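Local coordinates for protein Ton_1535 (Thermococcus onnurineus, PDB 3ZPJ) that is of unknown function but folds as an alpha-solenoid of antiparallel helix pairs, a build that in other proteins often serves binding, at residues Ile79-Leu84 / Asp95-Ala100; Thr119-Leu124 / Leu134-Ile139; Gly246-Ala251 / Lys268-Cys273. All coordinates share one frame; numbering follows the deposited sequence.

Contact 1. Residues Ile79-Leu84 / Asp95-Ala100; sequences IIASTL and DFFNRA
Segments 79-84 and 95-100, on helices 70-86 and 90-104, run nearly antiparallel, 160° between their directions, with axes 8.2 Å apart at closest. The backbones are nearest at Ala81 and Phe96, with 5.0 Å between their CA atoms. A methyl group is all that Ala81 puts between the helices. Ala81 CB stands 3.3 Å from the centroid of the Phe97 ring, over its centre and almost on the ring normal. This is a tight CH-pi contact. Phe97 reaches it with CG anti to its carbonyl carbon (chi1 -79°), which lays the ring across the neighbouring helix until CZ lies near the backbone N of Ser82. Ala81 CB also touches Phe96 CB at 3.7 Å. The Phe96 ring is covered on both faces. Ile80 lays CG2 over one, toward the rim, 3.7 Å from Phe96 CD2. Leu84 CD1 meets the ring obliquely. On the opposite face lies the guanidinium of Arg99, with NE above the ring centre. Arg99 NE also gives Asp95 OD1 a nearly straight hydrogen bond of 3.3 Å, part of a salt bridge that spans one turn of helix 90-104. Met61 of helix 53-66 also touches Phe96. Between the two helices the chemistry is wholly apolar, consistent with this hairpin of the solenoid being joined by apolar contact and aromatic faces, while the charged pair stays on one helix.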
ATOM      1  N   ILE A  79      -2.474  -4.681  19.834  1.00 33.54           N
ATOM      2  CA  ILE A  79      -2.297  -6.021  19.280  1.00 36.42           C
ATOM      3  C   ILE A  79      -3.610  -6.805  19.302  1.00 46.82           C
ATOM      4  O   ILE A  79      -4.036  -7.371  18.295  1.00 49.07           O
ATOM      5  CB  ILE A  79      -1.187  -6.757  20.021  1.00 36.11           C
ATOM      6  CG1 ILE A  79       0.107  -5.933  19.913  1.00 35.34           C
ATOM      7  CG2 ILE A  79      -0.994  -8.182  19.468  1.00 35.87           C
ATOM      8  CD1 ILE A  79       1.326  -6.588  20.522  1.00 27.89           C
ATOM      9  N   ILE A  80      -4.275  -6.793  20.446  1.00 46.83           N
ATOM     10  CA  ILE A  80      -5.567  -7.442  20.580  1.00 45.41           C
ATOM     11  C   ILE A  80      -6.590  -6.819  19.629  1.00 42.53           C
ATOM     12  O   ILE A  80      -7.386  -7.520  19.000  1.00 39.57           O
ATOM     13  CB  ILE A  80      -6.048  -7.336  22.039  1.00 42.30           C
ATOM     14  CG1 ILE A  80      -5.149  -8.208  22.930  1.00 34.63           C
ATOM     15  CG2 ILE A  80      -7.523  -7.697  22.152  1.00 30.64           C
ATOM     16  CD1 ILE A  80      -5.312  -7.969  24.413  1.00 36.03           C
ATOM     17  N   ALA A  81      -6.539  -5.496  19.519  1.00 43.21           N
ATOM     18  CA  ALA A  81      -7.496  -4.737  18.711  1.00 48.11           C
ATOM     19  C   ALA A  81      -7.434  -5.063  17.224  1.00 43.20           C
ATOM     20  O   ALA A  81      -8.462  -5.243  16.594  1.00 46.77           O
ATOM     21  CB  ALA A  81      -7.302  -3.245  18.915  1.00 44.83           C
ATOM     22  N   SER A  82      -6.230  -5.116  16.662  1.00 38.40           N
ATOM     23  CA  SER A  82      -6.108  -5.398  15.235  1.00 46.45           C
ATOM     24  C   SER A  82      -6.456  -6.851  14.902  1.00 46.99           C
ATOM     25  O   SER A  82      -7.033  -7.107  13.851  1.00 50.77           O
ATOM     26  CB  SER A  82      -4.742  -4.982  14.654  1.00 39.33           C
ATOM     27  OG  SER A  82      -3.668  -5.689  15.232  1.00 37.83           O
ATOM     28  N   THR A  83      -6.174  -7.790  15.806  1.00 41.83           N
ATOM     29  CA  THR A  83      -6.527  -9.181  15.532  1.00 46.20           C
ATOM     30  C   THR A  83      -8.047  -9.411  15.560  1.00 45.86           C
ATOM     31  O   THR A  83      -8.578 -10.207  14.771  1.00 46.47           O
ATOM     32  CB  THR A  83      -5.771 -10.194  16.443  1.00 54.47           C
ATOM     33  OG1 THR A  83      -6.388 -10.254  17.723  1.00 70.13           O
ATOM     34  CG2 THR A  83      -4.327  -9.784  16.615  1.00 44.39           C
ATOM     35  N   LEU A  84      -8.746  -8.713  16.452  1.00 43.44           N
ATOM     36  CA  LEU A  84     -10.209  -8.762  16.465  1.00 47.05           C
ATOM     37  C   LEU A  84     -10.738  -8.195  15.169  1.00 50.62           C
ATOM     38  O   LEU A  84     -11.683  -8.721  14.590  1.00 57.03           O
ATOM     39  CB  LEU A  84     -10.789  -7.952  17.619  1.00 48.43           C
ATOM     40  CG  LEU A  84     -10.526  -8.467  19.027  1.00 50.98           C
ATOM     41  CD1 LEU A  84     -11.053  -7.465  20.035  1.00 50.54           C
ATOM     42  CD2 LEU A  84     -11.166  -9.842  19.220  1.00 55.34           C
ATOM     43  N   ASP A  95     -13.440  -1.011  20.626  1.00 41.39           N
ATOM     44  CA  ASP A  95     -13.372  -0.966  22.081  1.00 52.05           C
ATOM     45  C   ASP A  95     -11.904  -1.038  22.511  1.00 46.92           C
ATOM     46  O   ASP A  95     -11.433  -0.203  23.281  1.00 45.33           O
ATOM     47  CB  ASP A  95     -14.193  -2.104  22.697  1.00 58.39           C
ATOM     48  CG  ASP A  95     -14.080  -2.175  24.223  1.00 61.04           C
ATOM     49  OD1 ASP A  95     -13.516  -1.256  24.860  1.00 63.32           O
ATOM     50  OD2 ASP A  95     -14.583  -3.163  24.796  1.00 63.05           O
ATOM     51  N   PHE A  96     -11.166  -2.015  21.996  1.00 37.10           N
ATOM     52  CA  PHE A  96      -9.765  -2.127  22.389  1.00 41.04           C
ATOM     53  C   PHE A  96      -8.867  -1.014  21.874  1.00 46.88           C
ATOM     54  O   PHE A  96      -7.951  -0.590  22.576  1.00 43.75           O
ATOM     55  CB  PHE A  96      -9.198  -3.522  22.125  1.00 34.35           C
ATOM     56  CG  PHE A  96      -9.542  -4.489  23.212  1.00 46.88           C
ATOM     57  CD1 PHE A  96     -10.815  -5.037  23.285  1.00 52.28           C
ATOM     58  CD2 PHE A  96      -8.633  -4.784  24.213  1.00 44.66           C
ATOM     59  CE1 PHE A  96     -11.155  -5.901  24.308  1.00 48.69           C
ATOM     60  CE2 PHE A  96      -8.970  -5.651  25.234  1.00 48.97           C
ATOM     61  CZ  PHE A  96     -10.233  -6.209  25.280  1.00 48.31           C
ATOM     62  N   PHE A  97      -9.146  -0.518  20.675  1.00 45.59           N
ATOM     63  CA  PHE A  97      -8.448   0.663  20.197  1.00 39.88           C
ATOM     64  C   PHE A  97      -8.646   1.863  21.139  1.00 42.12           C
ATOM     65  O   PHE A  97      -7.707   2.596  21.433  1.00 44.15           O
ATOM     66  CB  PHE A  97      -8.852   0.984  18.758  1.00 37.67           C
ATOM     67  CG  PHE A  97      -8.164   0.114  17.742  1.00 42.21           C
ATOM     68  CD1 PHE A  97      -6.774   0.042  17.711  1.00 39.79           C
ATOM     69  CD2 PHE A  97      -8.894  -0.657  16.848  1.00 44.07           C
ATOM     70  CE1 PHE A  97      -6.118  -0.765  16.787  1.00 45.99           C
ATOM     71  CE2 PHE A  97      -8.244  -1.470  15.923  1.00 48.96           C
ATOM     72  CZ  PHE A  97      -6.850  -1.521  15.893  1.00 47.03           C
ATOM     73  N   ASN A  98      -9.862   2.036  21.637  1.00 38.02           N
ATOM     74  CA  ASN A  98     -10.141   3.121  22.552  1.00 39.54           C
ATOM     75  C   ASN A  98      -9.458   2.940  23.888  1.00 49.47           C
ATOM     76  O   ASN A  98      -9.060   3.920  24.529  1.00 49.60           O
ATOM     77  CB  ASN A  98     -11.642   3.290  22.736  1.00 47.11           C
ATOM     78  CG  ASN A  98     -12.268   4.085  21.615  1.00 64.94           C
ATOM     79  OD1 ASN A  98     -11.772   5.153  21.251  1.00 74.44           O
ATOM     80  ND2 ASN A  98     -13.344   3.562  21.042  1.00 71.77           N
ATOM     81  N   ARG A  99      -9.323   1.686  24.310  1.00 47.18           N
ATOM     82  CA  ARG A  99      -8.571   1.405  25.516  1.00 46.22           C
ATOM     83  C   ARG A  99      -7.116   1.795  25.275  1.00 40.18           C
ATOM     84  O   ARG A  99      -6.495   2.441  26.117  1.00 45.55           O
ATOM     85  CB  ARG A  99      -8.690  -0.064  25.924  1.00 43.73           C
ATOM     86  CG  ARG A  99     -10.095  -0.479  26.351  1.00 44.55           C
ATOM     87  CD  ARG A  99     -10.075  -1.838  27.048  1.00 41.12           C
ATOM     88  NE  ARG A  99     -11.352  -2.532  26.928  1.00 45.08           N
ATOM     89  CZ  ARG A  99     -11.692  -3.604  27.638  1.00 54.99           C
ATOM     90  NH1 ARG A  99     -10.849  -4.109  28.538  1.00 51.46           N
ATOM     91  NH2 ARG A  99     -12.880  -4.167  27.450  1.00 55.58           N
ATOM     92  N   ALA A 100      -6.591   1.426  24.110  1.00 39.53           N
ATOM     93  CA  ALA A 100      -5.214   1.776  23.743  1.00 44.76           C
ATOM     94  C   ALA A 100      -4.985   3.287  23.804  1.00 47.30           C
ATOM     95  O   ALA A 100      -4.069   3.752  24.477  1.00 53.42           O
ATOM     96  CB  ALA A 100      -4.854   1.217  22.362  1.00 45.51           C
TER

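Contact 2. Residues Thr119-Leu124 / Leu134-Ile139; sequences TLAYHL and LEIFNI
Ile136 carries the contact between helices 110-126 and 130-146, a helical hairpin of the solenoid. The two segments are almost antiparallel, at 169°, with axes 8.2 Å apart. Ile136 points from its helix toward Ala121, the residue whose CA is nearest to its own. Its CB already touches the methyl of Ala121. There the chain forks. Ile136 CG2 is anti to the backbone N and presses on Ala121 CB at 3.7 Å, close to the Ala121 backbone N as well. Ile136 CG2 also lies 4.4 Å from Leu120 CG, a looser contact. The other branch, Ile136 CG1, is anti to the carbonyl carbon (chi1 -62°) and meets Leu124 CD1 at 3.6 Å. The Leu124 and Ile136 side chains cross at about a right angle. At the tip, CD1 is bent back by chi2 of -52°, so CG1 rather than CD1 makes the close approach to Leu124.

Phe137 takes the other side of Ala121. Its ring lies flat against the methyl, with Ala121 CB 3.4 Å from the centroid of the Phe137 ring and almost on the ring normal. This is a CH-pi contact over the ring face. Phe137 CZ reaches on to the start of Tyr122, 3.8 Å from its backbone N and 4.3 Å from its CB. Ala121 thus sits between CB and CG2 of Ile136 and the face of the Phe137 ring.

Neighbouring helices close around the pair. Helix 151-170 packs on Phe137 through Ile161, Leu164 and Leu165, and helix 174-190 meets Leu134. On the N-terminal side, helix 90-104 covers Leu120 and Leu124, while helix 70-86 touches Thr119 and His123.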
ATOM      1  N   THR A 119       2.497   3.248  16.947  1.00 29.52           N
ATOM      2  CA  THR A 119       2.365   1.791  16.990  1.00 32.39           C
ATOM      3  C   THR A 119       0.888   1.448  16.881  1.00 32.25           C
ATOM      4  O   THR A 119       0.475   0.566  16.125  1.00 32.30           O
ATOM      5  CB  THR A 119       2.915   1.201  18.332  1.00 43.47           C
ATOM      6  OG1 THR A 119       4.338   1.305  18.363  1.00 38.75           O
ATOM      7  CG2 THR A 119       2.539  -0.273  18.493  1.00 37.38           C
ATOM      8  N   LEU A 120       0.100   2.162  17.663  1.00 30.43           N
ATOM      9  CA  LEU A 120      -1.339   2.017  17.663  1.00 35.59           C
ATOM     10  C   LEU A 120      -1.900   2.408  16.303  1.00 33.62           C
ATOM     11  O   LEU A 120      -2.781   1.741  15.773  1.00 41.98           O
ATOM     12  CB  LEU A 120      -1.902   2.894  18.767  1.00 31.21           C
ATOM     13  CG  LEU A 120      -3.336   3.400  18.888  1.00 47.28           C
ATOM     14  CD1 LEU A 120      -4.372   2.371  18.544  1.00 49.75           C
ATOM     15  CD2 LEU A 120      -3.512   3.870  20.343  1.00 50.07           C
ATOM     16  N   ALA A 121      -1.379   3.487  15.737  1.00 27.98           N
ATOM     17  CA  ALA A 121      -1.756   3.861  14.383  1.00 29.30           C
ATOM     18  C   ALA A 121      -1.403   2.738  13.403  1.00 35.56           C
ATOM     19  O   ALA A 121      -2.152   2.450  12.471  1.00 38.62           O
ATOM     20  CB  ALA A 121      -1.063   5.143  13.980  1.00 26.95           C
ATOM     21  N   TYR A 122      -0.250   2.109  13.606  1.00 36.23           N
ATOM     22  CA  TYR A 122       0.157   1.040  12.710  1.00 32.74           C
ATOM     23  C   TYR A 122      -0.828  -0.109  12.822  1.00 36.46           C
ATOM     24  O   TYR A 122      -1.212  -0.695  11.796  1.00 32.13           O
ATOM     25  CB  TYR A 122       1.578   0.566  13.007  1.00 36.19           C
ATOM     26  CG  TYR A 122       1.923  -0.744  12.339  1.00 40.15           C
ATOM     27  CD1 TYR A 122       2.278  -0.783  10.998  1.00 42.53           C
ATOM     28  CD2 TYR A 122       1.885  -1.944  13.042  1.00 29.36           C
ATOM     29  CE1 TYR A 122       2.586  -1.968  10.374  1.00 34.68           C
ATOM     30  CE2 TYR A 122       2.176  -3.140  12.419  1.00 32.78           C
ATOM     31  CZ  TYR A 122       2.542  -3.142  11.086  1.00 37.76           C
ATOM     32  OH  TYR A 122       2.857  -4.323  10.454  1.00 44.42           O
ATOM     33  N   HIS A 123      -1.268  -0.407  14.056  1.00 28.51           N
ATOM     34  CA  HIS A 123      -2.262  -1.469  14.249  1.00 29.28           C
ATOM     35  C   HIS A 123      -3.624  -1.133  13.650  1.00 32.36           C
ATOM     36  O   HIS A 123      -4.289  -2.003  13.072  1.00 29.96           O
ATOM     37  CB  HIS A 123      -2.336  -1.934  15.699  1.00 30.81           C
ATOM     38  CG  HIS A 123      -1.135  -2.721  16.108  1.00 35.28           C
ATOM     39  ND1 HIS A 123      -0.995  -4.062  15.818  1.00 34.11           N
ATOM     40  CD2 HIS A 123       0.010  -2.349  16.724  1.00 41.71           C
ATOM     41  CE1 HIS A 123       0.178  -4.482  16.256  1.00 37.82           C
ATOM     42  NE2 HIS A 123       0.808  -3.465  16.810  1.00 40.58           N
ATOM     43  N   LEU A 124      -4.008   0.136  13.725  1.00 31.36           N
ATOM     44  CA  LEU A 124      -5.229   0.578  13.077  1.00 30.91           C
ATOM     45  C   LEU A 124      -5.168   0.324  11.565  1.00 31.11           C
ATOM     46  O   LEU A 124      -6.171  -0.024  10.943  1.00 35.49           O
ATOM     47  CB  LEU A 124      -5.467   2.058  13.352  1.00 26.49           C
ATOM     48  CG  LEU A 124      -6.098   2.384  14.705  1.00 36.71           C
ATOM     49  CD1 LEU A 124      -5.954   3.872  14.965  1.00 25.84           C
ATOM     50  CD2 LEU A 124      -7.584   1.960  14.722  1.00 31.73           C
ATOM     51  N   LEU A 134      -4.311   7.201   9.936  1.00 35.73           N
ATOM     52  CA  LEU A 134      -3.698   8.486   9.594  1.00 36.64           C
ATOM     53  C   LEU A 134      -3.919   9.530  10.676  1.00 37.67           C
ATOM     54  O   LEU A 134      -3.006  10.272  11.047  1.00 39.60           O
ATOM     55  CB  LEU A 134      -4.257   9.034   8.290  1.00 39.73           C
ATOM     56  CG  LEU A 134      -3.585   8.581   7.003  1.00 50.03           C
ATOM     57  CD1 LEU A 134      -4.160   9.380   5.849  1.00 51.58           C
ATOM     58  CD2 LEU A 134      -2.087   8.787   7.114  1.00 54.79           C
ATOM     59  N   GLU A 135      -5.144   9.592  11.159  1.00 26.23           N
ATOM     60  CA  GLU A 135      -5.493  10.578  12.155  1.00 32.00           C
ATOM     61  C   GLU A 135      -4.579  10.406  13.369  1.00 37.50           C
ATOM     62  O   GLU A 135      -4.057  11.368  13.910  1.00 45.16           O
ATOM     63  CB  GLU A 135      -6.960  10.427  12.548  1.00 36.84           C
ATOM     64  CG  GLU A 135      -7.476  11.509  13.489  1.00 47.94           C
ATOM     65  CD  GLU A 135      -8.893  11.231  13.998  1.00 62.78           C
ATOM     66  OE1 GLU A 135      -9.420  10.118  13.761  1.00 57.71           O
ATOM     67  OE2 GLU A 135      -9.483  12.135  14.633  1.00 75.89           O
ATOM     68  N   ILE A 136      -4.349   9.159  13.753  1.00 37.14           N
ATOM     69  CA  ILE A 136      -3.547   8.864  14.912  1.00 32.36           C
ATOM     70  C   ILE A 136      -2.063   9.087  14.636  1.00 34.72           C
ATOM     71  O   ILE A 136      -1.336   9.613  15.492  1.00 34.76           O
ATOM     72  CB  ILE A 136      -3.813   7.434  15.399  1.00 33.79           C
ATOM     73  CG1 ILE A 136      -5.277   7.297  15.819  1.00 33.71           C
ATOM     74  CG2 ILE A 136      -2.863   7.053  16.536  1.00 26.73           C
ATOM     75  CD1 ILE A 136      -5.739   8.358  16.802  1.00 33.39           C
ATOM     76  N   PHE A 137      -1.616   8.718  13.436  1.00 27.79           N
ATOM     77  CA  PHE A 137      -0.235   8.994  13.053  1.00 34.92           C
ATOM     78  C   PHE A 137       0.030  10.491  13.171  1.00 33.22           C
ATOM     79  O   PHE A 137       1.091  10.905  13.621  1.00 32.32           O
ATOM     80  CB  PHE A 137       0.064   8.530  11.620  1.00 27.36           C
ATOM     81  CG  PHE A 137       0.579   7.117  11.518  1.00 31.42           C
ATOM     82  CD1 PHE A 137       1.758   6.744  12.154  1.00 29.17           C
ATOM     83  CD2 PHE A 137      -0.090   6.171  10.743  1.00 28.65           C
ATOM     84  CE1 PHE A 137       2.264   5.449  12.043  1.00 30.63           C
ATOM     85  CE2 PHE A 137       0.402   4.864  10.627  1.00 28.78           C
ATOM     86  CZ  PHE A 137       1.586   4.498  11.277  1.00 26.17           C
ATOM     87  N   ASN A 138      -0.947  11.297  12.762  1.00 32.63           N
ATOM     88  CA  ASN A 138      -0.795  12.739  12.779  1.00 30.78           C
ATOM     89  C   ASN A 138      -0.768  13.306  14.184  1.00 37.52           C
ATOM     90  O   ASN A 138      -0.014  14.233  14.462  1.00 37.75           O
ATOM     91  CB  ASN A 138      -1.891  13.410  11.956  1.00 37.01           C
ATOM     92  CG  ASN A 138      -1.521  13.504  10.492  1.00 36.95           C
ATOM     93  OD1 ASN A 138      -1.975  12.710   9.673  1.00 43.39           O
ATOM     94  ND2 ASN A 138      -0.661  14.444  10.165  1.00 33.50           N
ATOM     95  N   ILE A 139      -1.605  12.757  15.060  1.00 40.91           N
ATOM     96  CA  ILE A 139      -1.563  13.109  16.472  1.00 44.32           C
ATOM     97  C   ILE A 139      -0.204  12.681  17.043  1.00 46.15           C
ATOM     98  O   ILE A 139       0.430  13.438  17.791  1.00 35.57           O
ATOM     99  CB  ILE A 139      -2.674  12.416  17.288  1.00 49.77           C
ATOM    100  CG1 ILE A 139      -4.047  12.626  16.649  1.00 53.92           C
ATOM    101  CG2 ILE A 139      -2.680  12.922  18.730  1.00 45.48           C
ATOM    102  CD1 ILE A 139      -4.315  14.028  16.220  1.00 57.06           C
TER

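Contact 3. Residues Gly246-Ala251 / Lys268-Cys273; sequences GELEVA and KAFECC
Glu247 of helix 240-256 reaches toward the C-terminal end of helix 262-271, the next helix of the solenoid. Its CG is anti to the carbonyl carbon (chi1 -72°), and the chain stays extended beyond CG. This carries the carboxylate past Ala269, with Glu247 OE1 3.2 Å from both CA and CB of Ala269. Glu247 CB rests on Ala269 CB at 3.8 Å. Lys268 comes across at about a right angle. Its CG is anti to the backbone N (chi1 -176°), and a bend at chi4 of -51° brings the amine round. The resulting salt bridge, Lys268 NZ to Glu247 OE2, is long at 3.6 Å. On the other flank, Leu248 extends CD2 to 4.1 Å from Phe270 CE1, meeting the ring obliquely. The Phe270 ring also makes a cation-pi contact with Arg298. After Glu271, Cys272 and Cys273 are joined by a vicinal disulfide, SG to SG 2.0 Å; Cys273 is poorly ordered.

The stronger partner of Glu247 OE2 is Arg243, one turn back on its own helix. Lys235 and Arg243 also lie close to the Lys268 amine. The Glu247 carboxylate among these cations would probably ease their repulsion and favour its own ionised form.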
ATOM      1  N   GLY A 246      -4.232  -4.089 -15.586  1.00 38.34           N
ATOM      2  CA  GLY A 246      -3.242  -4.467 -14.592  1.00 42.09           C
ATOM      3  C   GLY A 246      -1.957  -4.903 -15.263  1.00 43.04           C
ATOM      4  O   GLY A 246      -0.856  -4.522 -14.850  1.00 43.02           O
ATOM      5  N   GLU A 247      -2.092  -5.700 -16.313  1.00 40.60           N
ATOM      6  CA  GLU A 247      -0.919  -6.141 -17.052  1.00 37.03           C
ATOM      7  C   GLU A 247      -0.201  -4.946 -17.679  1.00 35.71           C
ATOM      8  O   GLU A 247       1.022  -4.864 -17.630  1.00 36.02           O
ATOM      9  CB  GLU A 247      -1.282  -7.233 -18.060  1.00 38.27           C
ATOM     10  CG  GLU A 247      -1.616  -8.581 -17.392  1.00 38.72           C
ATOM     11  CD  GLU A 247      -2.150  -9.645 -18.353  1.00 55.78           C
ATOM     12  OE1 GLU A 247      -2.535  -9.314 -19.496  1.00 60.56           O
ATOM     13  OE2 GLU A 247      -2.190 -10.829 -17.962  1.00 62.48           O
ATOM     14  N   LEU A 248      -0.961  -3.989 -18.211  1.00 36.79           N
ATOM     15  CA  LEU A 248      -0.373  -2.780 -18.784  1.00 35.75           C
ATOM     16  C   LEU A 248       0.348  -1.915 -17.753  1.00 44.60           C
ATOM     17  O   LEU A 248       1.436  -1.398 -18.022  1.00 39.76           O
ATOM     18  CB  LEU A 248      -1.425  -1.959 -19.528  1.00 36.60           C
ATOM     19  CG  LEU A 248      -1.972  -2.680 -20.762  1.00 42.31           C
ATOM     20  CD1 LEU A 248      -3.030  -1.866 -21.495  1.00 47.09           C
ATOM     21  CD2 LEU A 248      -0.833  -2.992 -21.693  1.00 43.08           C
ATOM     22  N   GLU A 249      -0.263  -1.749 -16.582  1.00 35.57           N
ATOM     23  CA  GLU A 249       0.360  -0.992 -15.512  1.00 37.32           C
ATOM     24  C   GLU A 249       1.681  -1.659 -15.141  1.00 37.87           C
ATOM     25  O   GLU A 249       2.683  -0.990 -14.911  1.00 38.93           O
ATOM     26  CB  GLU A 249      -0.581  -0.876 -14.288  1.00 36.16           C
ATOM     27  CG  GLU A 249      -1.847  -0.056 -14.559  1.00 37.25           C
ATOM     28  CD  GLU A 249      -2.732   0.175 -13.321  1.00 50.27           C
ATOM     29  OE1 GLU A 249      -2.830  -0.730 -12.459  1.00 45.54           O
ATOM     30  OE2 GLU A 249      -3.356   1.265 -13.236  1.00 53.71           O
ATOM     31  N   VAL A 250       1.690  -2.986 -15.112  1.00 40.98           N
ATOM     32  CA  VAL A 250       2.907  -3.696 -14.773  1.00 39.49           C
ATOM     33  C   VAL A 250       3.965  -3.503 -15.851  1.00 41.47           C
ATOM     34  O   VAL A 250       5.130  -3.248 -15.546  1.00 44.91           O
ATOM     35  CB  VAL A 250       2.650  -5.183 -14.512  1.00 37.59           C
ATOM     36  CG1 VAL A 250       3.938  -5.981 -14.648  1.00 33.99           C
ATOM     37  CG2 VAL A 250       2.088  -5.351 -13.123  1.00 30.37           C
ATOM     38  N   ALA A 251       3.556  -3.590 -17.110  1.00 40.39           N
ATOM     39  CA  ALA A 251       4.490  -3.369 -18.210  1.00 37.97           C
ATOM     40  C   ALA A 251       5.098  -1.973 -18.070  1.00 40.28           C
ATOM     41  O   ALA A 251       6.288  -1.777 -18.289  1.00 49.98           O
ATOM     42  CB  ALA A 251       3.792  -3.517 -19.544  1.00 36.27           C
ATOM     43  N   LYS A 268       1.438  -9.747 -24.866  1.00 69.79           N
ATOM     44  CA  LYS A 268       0.690 -10.842 -24.280  1.00 70.04           C
ATOM     45  C   LYS A 268      -0.623 -10.357 -23.690  1.00 62.32           C
ATOM     46  O   LYS A 268      -1.624 -11.063 -23.734  1.00 63.10           O
ATOM     47  CB  LYS A 268       1.509 -11.553 -23.205  1.00 71.17           C
ATOM     48  CG  LYS A 268       0.798 -12.770 -22.643  1.00 77.08           C
ATOM     49  CD  LYS A 268       1.431 -13.295 -21.374  1.00 76.39           C
ATOM     50  CE  LYS A 268       0.391 -14.045 -20.553  1.00 78.80           C
ATOM     51  NZ  LYS A 268      -0.854 -13.221 -20.354  1.00 74.27           N
ATOM     52  N   ALA A 269      -0.626  -9.144 -23.154  1.00 54.86           N
ATOM     53  CA  ALA A 269      -1.824  -8.608 -22.517  1.00 51.62           C
ATOM     54  C   ALA A 269      -2.991  -8.449 -23.489  1.00 62.18           C
ATOM     55  O   ALA A 269      -4.146  -8.412 -23.062  1.00 62.35           O
ATOM     56  CB  ALA A 269      -1.525  -7.289 -21.827  1.00 47.64           C
ATOM     57  N   PHE A 270      -2.684  -8.349 -24.783  1.00 49.44           N
ATOM     58  CA  PHE A 270      -3.711  -8.259 -25.819  1.00 51.54           C
ATOM     59  C   PHE A 270      -3.861  -9.585 -26.545  1.00 70.76           C
ATOM     60  O   PHE A 270      -4.943  -9.945 -26.999  1.00 67.75           O
ATOM     61  CB  PHE A 270      -3.347  -7.192 -26.850  1.00 52.01           C
ATOM     62  CG  PHE A 270      -3.515  -5.798 -26.355  1.00 63.83           C
ATOM     63  CD1 PHE A 270      -2.472  -5.145 -25.712  1.00 57.63           C
ATOM     64  CD2 PHE A 270      -4.716  -5.138 -26.515  1.00 50.40           C
ATOM     65  CE1 PHE A 270      -2.628  -3.856 -25.244  1.00 46.29           C
ATOM     66  CE2 PHE A 270      -4.876  -3.844 -26.044  1.00 60.37           C
ATOM     67  CZ  PHE A 270      -3.825  -3.201 -25.409  1.00 46.68           C
ATOM     68  N   GLU A 271      -2.754 -10.302 -26.669  1.00 73.31           N
ATOM     69  CA  GLU A 271      -2.724 -11.526 -27.451  1.00 75.09           C
ATOM     70  C   GLU A 271      -3.113 -12.756 -26.649  1.00 73.42           C
ATOM     71  O   GLU A 271      -3.168 -13.851 -27.189  1.00 82.02           O
ATOM     72  CB  GLU A 271      -1.341 -11.718 -28.077  1.00 79.92           C
ATOM     73  CG  GLU A 271      -0.990 -10.641 -29.099  1.00 90.77           C
ATOM     74  CD  GLU A 271       0.457 -10.704 -29.528  1.00 90.32           C
ATOM     75  OE1 GLU A 271       1.307 -11.015 -28.664  1.00 83.51           O
ATOM     76  OE2 GLU A 271       0.738 -10.459 -30.727  1.00 85.93           O
ATOM     77  N   CYS A 272      -3.392 -12.577 -25.364  1.00 77.24           N
ATOM     78  CA  CYS A 272      -3.741 -13.707 -24.510  1.00 86.66           C
ATOM     79  C   CYS A 272      -5.225 -14.027 -24.624  1.00 93.62           C
ATOM     80  O   CYS A 272      -5.640 -15.182 -24.506  1.00 90.67           O
ATOM     81  CB  CYS A 272      -3.395 -13.419 -23.038  1.00 79.16           C
ATOM     82  SG  CYS A 272      -4.522 -12.268 -22.181  1.00114.16           S
ATOM     83  N   CYS A 273      -6.026 -12.991 -24.844  1.00 98.21           N
ATOM     84  CA  CYS A 273      -7.466 -13.122 -24.704  1.00 98.23           C
ATOM     85  C   CYS A 273      -8.206 -12.401 -25.821  1.00 97.45           C
ATOM     86  O   CYS A 273      -7.601 -11.752 -26.681  1.00 93.58           O
ATOM     87  CB  CYS A 273      -7.902 -12.570 -23.340  1.00 99.30           C
ATOM     88  SG  CYS A 273      -6.555 -12.445 -22.099  1.00132.38           S
TER

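The three contacts follow one another along the chain, each between helices that are consecutive in sequence. Contacts 1 and 2 belong to successive hairpins, with centres about 12 Å apart, and they touch. Helix 90-104 of contact 1 packs on helix 110-126 of contact 2, where Phe97 CD1 lies 3.4 Å from Leu120 CD1. From helix 70-86, Ser82 OG lies 3.2 Å from His123 ND1, a probable hydrogen bond. The two hairpins therefore pack directly on each other. Contact 3 lies across the chain's centre, about 42 Å from contact 1 and about 37 Å from contact 2 between centres, and touches neither. Pairing of consecutive helices thus recurs along this single chain, apolar in contacts 1 and 2 and partly charged in contact 3.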